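Local coordinates for predicted aminoglycoside phosphotransferase (Brachybacterium faecium, PDB 5UXC), which is a macrolide 2'-phosphotransferase that binds azithromycin and, with magnesium, GDP, and probably confers resistance by transferring phosphate from a guanosine nucleotide, at residues A78-R83 with L214-A219; D46-L51 with I90-L95; P99-A104 with Y199-L204. One frame throughout, in Å; residues are numbered along the deposited sequence. Where two conformers were deposited one is given.

Contact 1: residues A78-R83 with L214-A219. With MG (magnesium ion), chain B; GDP (guanosine-5'-diphosphate), chain C.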
# COMPACT_ATOMS: atom_id res chain seq x y z
N ALA A 78 -3.08 -2.51 14.80
CA ALA A 78 -3.11 -1.05 14.94
C ALA A 78 -3.03 -0.40 13.57
O ALA A 78 -2.38 -0.91 12.66
CB ALA A 78 -1.92 -0.56 15.81
N VAL A 79 -3.64 0.78 13.42
CA VAL A 79 -3.41 1.60 12.23
C VAL A 79 -3.07 3.00 12.70
O VAL A 79 -3.35 3.33 13.85
CB VAL A 79 -4.62 1.60 11.26
CG1 VAL A 79 -4.97 0.14 10.81
CG2 VAL A 79 -5.92 2.25 11.90
N PRO A 80 -2.49 3.85 11.84
CA PRO A 80 -2.01 5.17 12.33
C PRO A 80 -3.15 5.99 12.91
O PRO A 80 -4.23 6.09 12.30
CB PRO A 80 -1.43 5.84 11.09
CG PRO A 80 -0.85 4.57 10.23
CD PRO A 80 -2.01 3.59 10.45
N ASP A 81 -2.91 6.56 14.09
CA ASP A 81 -3.93 7.36 14.79
C ASP A 81 -3.45 8.79 14.67
O ASP A 81 -2.57 9.22 15.43
CB ASP A 81 -4.04 6.88 16.23
CG ASP A 81 -4.93 7.73 17.11
OD1 ASP A 81 -5.46 8.74 16.63
OD2 ASP A 81 -5.05 7.35 18.28
N TRP A 82 -4.05 9.50 13.72
CA TRP A 82 -3.57 10.84 13.33
C TRP A 82 -4.05 11.92 14.34
O TRP A 82 -4.96 12.70 14.09
CB TRP A 82 -4.08 11.17 11.96
CG TRP A 82 -3.44 10.40 10.82
CD1 TRP A 82 -2.53 9.38 10.90
CD2 TRP A 82 -3.64 10.70 9.43
NE1 TRP A 82 -2.17 9.00 9.58
CE2 TRP A 82 -2.84 9.81 8.69
CE3 TRP A 82 -4.42 11.65 8.75
CZ2 TRP A 82 -2.81 9.86 7.29
CZ3 TRP A 82 -4.39 11.70 7.38
CH2 TRP A 82 -3.59 10.80 6.66
N ARG A 83 -3.37 11.94 15.45
CA ARG A 83 -3.70 12.85 16.56
C ARG A 83 -3.46 14.29 16.16
O ARG A 83 -4.08 15.19 16.73
CB ARG A 83 -2.83 12.51 17.77
CG ARG A 83 -3.15 11.12 18.37
CD ARG A 83 -4.39 11.25 19.23
NE ARG A 83 -4.93 9.96 19.60
CZ ARG A 83 -5.65 9.76 20.70
NH1 ARG A 83 -5.94 10.78 21.54
NH2 ARG A 83 -6.12 8.53 20.91
N LEU A 214 0.44 0.02 7.99
CA LEU A 214 0.78 1.42 7.71
C LEU A 214 0.26 1.84 6.34
O LEU A 214 -0.01 1.00 5.48
CB LEU A 214 2.31 1.62 7.70
CG LEU A 214 3.04 1.05 8.90
CD1 LEU A 214 4.57 1.15 8.69
CD2 LEU A 214 2.58 1.77 10.19
N ASP A 215 0.17 3.16 6.14
CA ASP A 215 0.17 3.81 4.80
C ASP A 215 -1.06 3.47 3.99
O ASP A 215 -1.02 2.67 3.02
CB ASP A 215 1.46 3.45 4.01
CG ASP A 215 1.67 4.33 2.76
OD1 ASP A 215 1.04 5.38 2.73
OD2 ASP A 215 2.55 4.10 1.88
N TRP A 216 -2.15 4.15 4.34
CA TRP A 216 -3.46 3.82 3.79
C TRP A 216 -3.86 4.73 2.63
O TRP A 216 -5.04 4.80 2.30
CB TRP A 216 -4.49 3.85 4.92
CG TRP A 216 -4.29 2.67 5.83
CD1 TRP A 216 -3.41 2.58 6.87
CD2 TRP A 216 -4.97 1.42 5.76
NE1 TRP A 216 -3.50 1.33 7.47
CE2 TRP A 216 -4.47 0.61 6.82
CE3 TRP A 216 -5.94 0.89 4.89
CZ2 TRP A 216 -4.89 -0.73 7.02
CZ3 TRP A 216 -6.40 -0.45 5.12
CH2 TRP A 216 -5.88 -1.22 6.19
N THR A 217 -2.90 5.43 2.02
CA THR A 217 -3.27 6.40 0.99
C THR A 217 -3.93 5.74 -0.21
O THR A 217 -4.73 6.39 -0.89
CB THR A 217 -2.04 7.18 0.55
OG1 THR A 217 -1.34 7.63 1.72
CG2 THR A 217 -2.44 8.41 -0.30
N THR A 218 -3.61 4.47 -0.49
CA THR A 218 -4.13 3.79 -1.69
C THR A 218 -5.45 3.05 -1.45
O THR A 218 -5.94 2.35 -2.36
CB THR A 218 -3.05 2.84 -2.28
OG1 THR A 218 -2.66 1.88 -1.29
CG2 THR A 218 -1.82 3.60 -2.65
N ALA A 219 -6.05 3.21 -0.28
CA ALA A 219 -7.24 2.43 0.08
C ALA A 219 -8.37 2.78 -0.86
O ALA A 219 -8.54 3.93 -1.26
CB ALA A 219 -7.65 2.72 1.56
MG MG B . 4.57 3.55 2.25
PB GDP C . 5.29 6.87 2.56
O1B GDP C . 5.35 5.56 1.83
O2B GDP C . 4.29 7.83 2.06
O3B GDP C . 6.76 7.46 2.47
O3A GDP C . 4.94 6.60 4.11
PA GDP C . 4.79 5.31 5.01
O1A GDP C . 3.56 5.59 5.82
O2A GDP C . 4.82 4.03 4.20
O5' GDP C . 6.00 5.30 6.03
C5' GDP C . 7.32 5.15 5.48
C4' GDP C . 8.08 4.10 6.23
O4' GDP C . 8.28 4.56 7.57
C3' GDP C . 7.32 2.79 6.38
O3' GDP C . 7.44 1.87 5.27
C2' GDP C . 7.96 2.20 7.60
O2' GDP C . 9.30 1.71 7.31
C1' GDP C . 8.20 3.46 8.46
N9 GDP C . 7.06 3.74 9.38
C8 GDP C . 6.01 4.54 9.15
N7 GDP C . 5.20 4.55 10.26
C5 GDP C . 5.76 3.72 11.16
C6 GDP C . 5.48 3.24 12.52
O6 GDP C . 4.47 3.65 13.14
N1 GDP C . 6.36 2.39 13.11
C2 GDP C . 7.49 1.96 12.50
N2 GDP C . 8.31 1.12 13.15
N3 GDP C . 7.81 2.33 11.25
C4 GDP C . 6.99 3.18 10.56
O HOH W 1 6.66 2.95 2.37
O HOH W 2 4.53 3.46 0.17
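Asp215, whose backbone N lies 4.4 Å from Pro80 CG and whose CB points away from residues 78-83, binds the magnesium ion through OD2 at 2.1 Å. The ion has six ligands: this oxygen, GDP O1B and O2A, two waters, and His202 NE2. With CG anti to the backbone N (chi1 -167°), the carboxylate projects toward the diphosphate. Its place after strand 209-213 and its metal bond are consistent with the aspartate of the kinase DFG motif, as in related phosphotransferases.

On either side of it in sequence, Leu214 and Trp216 make the apolar part of the contact. Val79 CG1 touches Trp216 NE1 at 3.8 Å, its branch crossing the indole at about a right angle. The same methyl also reaches CZ2 of Trp216 at 3.9 Å. Pro80 packs in the same way, its CD 4.0 Å from Trp216 CD1. The indole N-H is bonded to Val213 O, which fixes the rotation of the ring.

Leu214 serves two partners. Its CD2 approaches Pro80 CG loosely at 4.4 Å, while CD1 lies 3.7 Å from GDP N9, so the leucine forms an apolar floor for the base. Farther along, Arg83 grips Asp81 OD2 side-on through NE and NH2, with NE at 2.9 Å from that oxygen.

Helix 58-71 backs the site: Leu68 and Leu71 meet Trp216, and Glu64 accepts its backbone N-H. Pro80 leans on Tyr92 of strand 90-93, and Leu214 directly follows strand 209-213.

Contact 2: residues D46-L51 with I90-L95. With GDP (guanosine-5'-diphosphate), chain C.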
# COMPACT_ATOMS: atom_id res chain seq x y z
N ASP A 46 6.93 8.36 21.45
CA ASP A 46 7.53 8.35 20.14
C ASP A 46 6.50 8.67 19.06
O ASP A 46 5.33 8.26 19.15
CB ASP A 46 8.18 7.00 19.81
CG ASP A 46 9.27 6.64 20.77
OD1 ASP A 46 10.02 7.56 21.12
OD2 ASP A 46 9.41 5.46 21.12
N TRP A 47 6.94 9.39 18.03
CA TRP A 47 6.01 9.96 17.07
C TRP A 47 6.50 9.77 15.64
O TRP A 47 7.70 9.77 15.37
CB TRP A 47 5.82 11.47 17.29
CG TRP A 47 4.97 11.75 18.52
CD1 TRP A 47 5.39 11.79 19.85
CD2 TRP A 47 3.55 11.93 18.54
NE1 TRP A 47 4.30 12.03 20.67
CE2 TRP A 47 3.17 12.12 19.88
CE3 TRP A 47 2.56 11.98 17.53
CZ2 TRP A 47 1.84 12.37 20.25
CZ3 TRP A 47 1.24 12.23 17.88
CH2 TRP A 47 0.89 12.42 19.26
N VAL A 48 5.54 9.61 14.72
CA VAL A 48 5.81 9.67 13.28
C VAL A 48 5.24 10.96 12.74
O VAL A 48 4.08 11.30 13.04
CB VAL A 48 5.19 8.47 12.52
CG1 VAL A 48 5.53 8.55 11.04
CG2 VAL A 48 5.64 7.17 13.12
N LEU A 49 6.04 11.72 12.00
CA LEU A 49 5.63 12.95 11.32
C LEU A 49 5.47 12.67 9.83
O LEU A 49 6.35 12.06 9.22
CB LEU A 49 6.68 14.08 11.51
CG LEU A 49 7.14 14.28 12.95
CD1 LEU A 49 8.31 15.30 13.06
CD2 LEU A 49 5.94 14.68 13.85
N ARG A 50 4.32 13.03 9.25
CA ARG A 50 4.12 13.00 7.80
C ARG A 50 4.05 14.44 7.30
O ARG A 50 3.15 15.20 7.69
CB ARG A 50 2.84 12.26 7.41
CG ARG A 50 2.83 10.83 7.75
CD ARG A 50 1.52 10.23 7.25
NE ARG A 50 1.49 10.05 5.81
CZ ARG A 50 2.17 9.10 5.16
NH1 ARG A 50 2.08 8.98 3.85
NH2 ARG A 50 2.93 8.27 5.84
N LEU A 51 4.97 14.80 6.43
CA LEU A 51 5.05 16.17 5.95
C LEU A 51 4.65 16.20 4.49
O LEU A 51 5.34 15.58 3.65
CB LEU A 51 6.46 16.72 6.14
CG LEU A 51 6.80 16.60 7.62
CD1 LEU A 51 8.29 16.56 7.80
CD2 LEU A 51 6.19 17.79 8.34
N ILE A 90 0.80 16.07 9.54
CA ILE A 90 0.15 14.92 10.13
C ILE A 90 1.13 14.25 11.07
O ILE A 90 2.32 14.13 10.75
CB ILE A 90 -0.30 13.93 9.03
CG1 ILE A 90 -1.39 14.57 8.18
CG2 ILE A 90 -0.73 12.64 9.67
CD1 ILE A 90 -1.50 13.93 6.77
N ALA A 91 0.65 13.80 12.23
CA ALA A 91 1.53 13.10 13.15
C ALA A 91 0.74 12.05 13.91
O ALA A 91 -0.41 12.29 14.28
CB ALA A 91 2.17 14.09 14.16
N TYR A 92 1.37 10.91 14.20
CA TYR A 92 0.68 9.84 14.88
C TYR A 92 1.68 9.17 15.80
O TYR A 92 2.87 9.15 15.49
CB TYR A 92 0.04 8.80 13.95
CG TYR A 92 0.91 8.12 12.89
CD1 TYR A 92 1.01 8.67 11.60
CD2 TYR A 92 1.56 6.91 13.16
CE1 TYR A 92 1.75 7.98 10.57
CE2 TYR A 92 2.28 6.22 12.17
CZ TYR A 92 2.35 6.77 10.88
OH TYR A 92 3.04 6.11 9.86
N PRO A 93 1.22 8.63 16.92
CA PRO A 93 2.13 7.86 17.79
C PRO A 93 2.73 6.69 17.03
O PRO A 93 2.06 6.00 16.25
CB PRO A 93 1.24 7.37 18.93
CG PRO A 93 0.14 8.48 18.99
CD PRO A 93 -0.11 8.83 17.54
N LEU A 94 4.02 6.49 17.27
CA LEU A 94 4.75 5.39 16.63
C LEU A 94 4.11 4.08 16.98
O LEU A 94 3.90 3.76 18.16
CB LEU A 94 6.22 5.42 17.14
CG LEU A 94 6.96 4.14 16.64
CD1 LEU A 94 7.60 4.56 15.37
CD2 LEU A 94 7.99 3.68 17.66
N LEU A 95 3.81 3.24 15.85
CA LEU A 95 3.12 1.99 16.07
C LEU A 95 4.15 0.90 16.39
O LEU A 95 5.28 0.96 15.92
CB LEU A 95 2.34 1.59 14.80
CG LEU A 95 1.23 2.62 14.52
CD1 LEU A 95 0.67 2.44 13.13
CD2 LEU A 95 0.15 2.51 15.58
PB GDP C . 5.29 6.87 2.56
O1B GDP C . 5.35 5.56 1.83
O2B GDP C . 4.29 7.83 2.06
O3B GDP C . 6.76 7.46 2.47
O3A GDP C . 4.94 6.60 4.11
PA GDP C . 4.79 5.31 5.01
O1A GDP C . 3.56 5.59 5.82
O2A GDP C . 4.82 4.03 4.20
O5' GDP C . 6.00 5.30 6.03
C5' GDP C . 7.32 5.15 5.48
C4' GDP C . 8.08 4.10 6.23
O4' GDP C . 8.28 4.56 7.57
C3' GDP C . 7.32 2.79 6.38
O3' GDP C . 7.44 1.87 5.27
C2' GDP C . 7.96 2.20 7.60
O2' GDP C . 9.30 1.71 7.31
C1' GDP C . 8.20 3.46 8.46
N9 GDP C . 7.06 3.74 9.38
C8 GDP C . 6.01 4.54 9.15
N7 GDP C . 5.20 4.55 10.26
C5 GDP C . 5.76 3.72 11.16
C6 GDP C . 5.48 3.24 12.52
O6 GDP C . 4.47 3.65 13.14
N1 GDP C . 6.36 2.39 13.11
C2 GDP C . 7.49 1.96 12.50
N2 GDP C . 8.31 1.12 13.15
N3 GDP C . 7.81 2.33 11.25
C4 GDP C . 6.99 3.18 10.56
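The Tyr92 ring carries Val48 over one face, with Val48 CB 3.8 Å from the ring centroid, and meets the indole of Trp82 on the opposite side. Arg50 CD and GDP O6 come up at its edge. A chi1 of 53° sets CG of Tyr92 between its backbone N and carbonyl carbon and lays the ring alongside Val48, from where OH donates to GDP N7 at 2.7 Å. Over the six-membered ring of Trp47 lies Pro93 CG, 4.2 Å from the centroid in a CH-pi contact, with Ala91 O at the edge in plane.

The backbones run antiparallel, the axes 156° apart, as neighbours in the five-stranded sheet of a kinase-like N-terminal lobe. Arg50 with Ile90 and Val48 with Tyr92 are hydrogen-bonded pairs with a bond each way; beyond the strand end a single bond runs from Leu94 N to Asp46 O. By position Arg50 probably stands in for the conserved strand lysine of protein kinases, and Tyr92 for the gatekeeper before the hinge.

Arg50 has two conformers; in one, bent at chi3 (74°), the guanidinium meets the diphosphate by its edge, through bonds perhaps not fully occupied: NH1 donates to GDP O2B at 3.1 Å and NH2 to GDP O3A at 3.1 Å, with a weak bond from NH2 to O1A. Phe34 adds a cation-pi contact.

At the hinge, Leu95 N donates to GDP O6 at 2.8 Å, and GDP N1 returns a weak bond to Leu95 O. Leu94 CD1 presses on GDP N1 at 3.4 Å, while its CB and CD2 flank Asp46, whose OD1 is paired with Arg40.

Contact 3: residues P99-A104 with Y199-L204. With MG (magnesium ion), chain B; GDP (guanosine-5'-diphosphate), chain C.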
# COMPACT_ATOMS: atom_id res chain seq x y z
N PRO A 99 9.05 -3.22 10.74
CA PRO A 99 8.61 -3.44 9.34
C PRO A 99 9.11 -4.79 8.84
O PRO A 99 10.25 -5.19 9.09
CB PRO A 99 9.27 -2.29 8.59
CG PRO A 99 9.55 -1.22 9.67
CD PRO A 99 9.86 -2.01 10.90
N GLY A 100 8.23 -5.50 8.14
CA GLY A 100 8.61 -6.82 7.61
C GLY A 100 9.72 -6.75 6.59
O GLY A 100 10.50 -7.71 6.43
N LEU A 101 9.79 -5.65 5.85
CA LEU A 101 11.00 -5.34 5.11
C LEU A 101 11.16 -3.83 5.06
O LEU A 101 10.22 -3.08 5.33
CB LEU A 101 10.97 -5.96 3.69
CG LEU A 101 9.88 -5.47 2.73
CD1 LEU A 101 10.28 -4.15 2.08
CD2 LEU A 101 9.50 -6.55 1.63
N THR A 102 12.36 -3.37 4.71
CA THR A 102 12.59 -1.94 4.51
C THR A 102 13.31 -1.72 3.18
O THR A 102 14.23 -2.46 2.85
CB THR A 102 13.36 -1.33 5.69
OG1 THR A 102 14.65 -1.91 5.78
CG2 THR A 102 12.63 -1.63 6.98
N VAL A 103 12.83 -0.75 2.40
CA VAL A 103 13.41 -0.42 1.10
C VAL A 103 14.18 0.88 1.26
O VAL A 103 13.58 1.94 1.51
CB VAL A 103 12.34 -0.29 -0.00
CG1 VAL A 103 13.01 -0.10 -1.38
CG2 VAL A 103 11.44 -1.48 -0.02
N ALA A 104 15.49 0.81 1.12
CA ALA A 104 16.32 2.00 1.25
C ALA A 104 16.06 2.98 0.10
O ALA A 104 15.35 2.69 -0.87
CB ALA A 104 17.80 1.61 1.28
N TYR A 199 2.10 -5.00 1.41
CA TYR A 199 3.30 -5.82 1.34
C TYR A 199 4.08 -5.53 2.60
O TYR A 199 3.67 -4.67 3.40
CB TYR A 199 4.09 -5.52 0.05
CG TYR A 199 4.88 -4.23 -0.04
CD1 TYR A 199 4.23 -2.99 -0.08
CD2 TYR A 199 6.25 -4.26 -0.14
CE1 TYR A 199 4.98 -1.79 -0.21
CE2 TYR A 199 6.99 -3.10 -0.27
CZ TYR A 199 6.37 -1.89 -0.33
OH TYR A 199 7.12 -0.76 -0.44
N PRO A 200 5.18 -6.25 2.88
CA PRO A 200 5.74 -6.22 4.24
C PRO A 200 6.36 -4.91 4.66
O PRO A 200 6.57 -4.76 5.85
CB PRO A 200 6.79 -7.35 4.25
CG PRO A 200 6.16 -8.35 3.29
CD PRO A 200 5.58 -7.50 2.17
N ALA A 201 6.65 -3.96 3.75
CA ALA A 201 7.09 -2.64 4.18
C ALA A 201 6.00 -1.94 4.98
O ALA A 201 6.30 -1.00 5.76
CB ALA A 201 7.43 -1.74 2.99
N HIS A 202 4.75 -2.30 4.74
CA HIS A 202 3.66 -1.62 5.45
C HIS A 202 2.99 -2.52 6.49
O HIS A 202 1.96 -2.12 7.04
CB HIS A 202 2.63 -1.08 4.41
CG HIS A 202 3.21 -0.14 3.38
ND1 HIS A 202 2.63 0.08 2.15
CD2 HIS A 202 4.27 0.72 3.45
CE1 HIS A 202 3.34 1.00 1.48
NE2 HIS A 202 4.35 1.42 2.24
N THR A 203 3.56 -3.72 6.80
CA THR A 203 3.05 -4.55 7.89
C THR A 203 4.12 -4.64 8.98
O THR A 203 5.17 -5.27 8.80
CB THR A 203 2.64 -5.96 7.44
OG1 THR A 203 3.79 -6.65 6.92
CG2 THR A 203 1.62 -5.85 6.32
N LEU A 204 3.88 -4.02 10.13
CA LEU A 204 4.82 -4.20 11.23
C LEU A 204 4.55 -5.55 11.88
O LEU A 204 3.39 -5.97 12.01
CB LEU A 204 4.65 -3.09 12.27
CG LEU A 204 4.73 -1.67 11.75
CD1 LEU A 204 4.69 -0.66 12.94
CD2 LEU A 204 6.08 -1.47 10.98
MG MG B . 4.57 3.55 2.25
PB GDP C . 5.29 6.87 2.56
O1B GDP C . 5.35 5.56 1.83
O2B GDP C . 4.29 7.83 2.06
O3B GDP C . 6.76 7.46 2.47
O3A GDP C . 4.94 6.60 4.11
PA GDP C . 4.79 5.31 5.01
O1A GDP C . 3.56 5.59 5.82
O2A GDP C . 4.82 4.03 4.20
O5' GDP C . 6.00 5.30 6.03
C5' GDP C . 7.32 5.15 5.48
C4' GDP C . 8.08 4.10 6.23
O4' GDP C . 8.28 4.56 7.57
C3' GDP C . 7.32 2.79 6.38
O3' GDP C . 7.44 1.87 5.27
C2' GDP C . 7.96 2.20 7.60
O2' GDP C . 9.30 1.71 7.31
C1' GDP C . 8.20 3.46 8.46
N9 GDP C . 7.06 3.74 9.38
C8 GDP C . 6.01 4.54 9.15
N7 GDP C . 5.20 4.55 10.26
C5 GDP C . 5.76 3.72 11.16
C6 GDP C . 5.48 3.24 12.52
O6 GDP C . 4.47 3.65 13.14
N1 GDP C . 6.36 2.39 13.11
C2 GDP C . 7.49 1.96 12.50
N2 GDP C . 8.31 1.12 13.15
N3 GDP C . 7.81 2.33 11.25
C4 GDP C . 6.99 3.18 10.56
O HOH W 3 9.24 -0.43 5.57
O HOH W 1 6.66 2.95 2.37
O HOH W 2 4.53 3.46 0.17
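The kinase-like catalytic loop, here ending in residues 199-204, is pinned to strand 98-103 where the chain leaves the hinge. Gly100 N is the fastening point. It donates to Thr203 O at 3.1 Å, tilted out of that carbonyl plane, and more weakly to Pro200 O at 2.9 Å. Pro200 O takes a further weak bond from Leu101 N. With no side chain on Gly100, the two backbones come close enough for these bonds, and the Pro200 ring packs against them.

Leu101 lies against Pro200 and Ala201. Its CG lies between the backbone N and the carbonyl carbon (chi1 63°), a rotation that brings CD1 to 3.8 Å from Ala201 CB while CD2 rests on the Pro200 ring. Beyond CD1 stands the Tyr199 ring. Farther back, Pro99 and Leu204 lie side by side as an antiparallel non-hydrogen-bonded pair, Pro99 CG touching Leu204 CD2 at 3.7 Å. The other methyl of Leu204, CD1, meets the base at GDP N1, 3.5 Å away.

Two backbone carbonyls face the ribose. Ala201 O accepts from GDP O3' at 3.1 Å, and a water donates both to it and to Leu101 O, lying 2.8 Å from the latter. The same water is bonded to O2' and O3', so the sugar is held both directly and through solvent.

One residue on, His202 NE2 binds the magnesium ion at 2.1 Å. Glu197 O accepts the bond from ND1, fixing the ring rotation, and Tyr199 CE1 lies over one face of the imidazole. Aligned on the HxDxxxxN Brenner motif of aminoglycoside phosphotransferases, His202 probably takes the place of the asparagine, and Glu197 that of the aspartate, in a variant form.

All three contacts are largely buried and converge on GDP from different parts of the fold. Contact 2 belongs to the five-stranded sheet and is a regular strand pairing, with partly exposed residues toward the azithromycin-lined end. Contact 1 joins two loops by apolar packing alone, while contact 3 fastens a loop to a strand through three backbone bonds, two of them weak. Contacts 1 and 3 share the magnesium ion, each giving one protein ligand, and are tied by Leu214 N to His202 O at 2.8 Å. Contact 2 supplies the hinge and an arginine for the diphosphate. Leu214 and Leu204 touch each other and Leu95, giving all three contacts a common apolar patch beside the guanine.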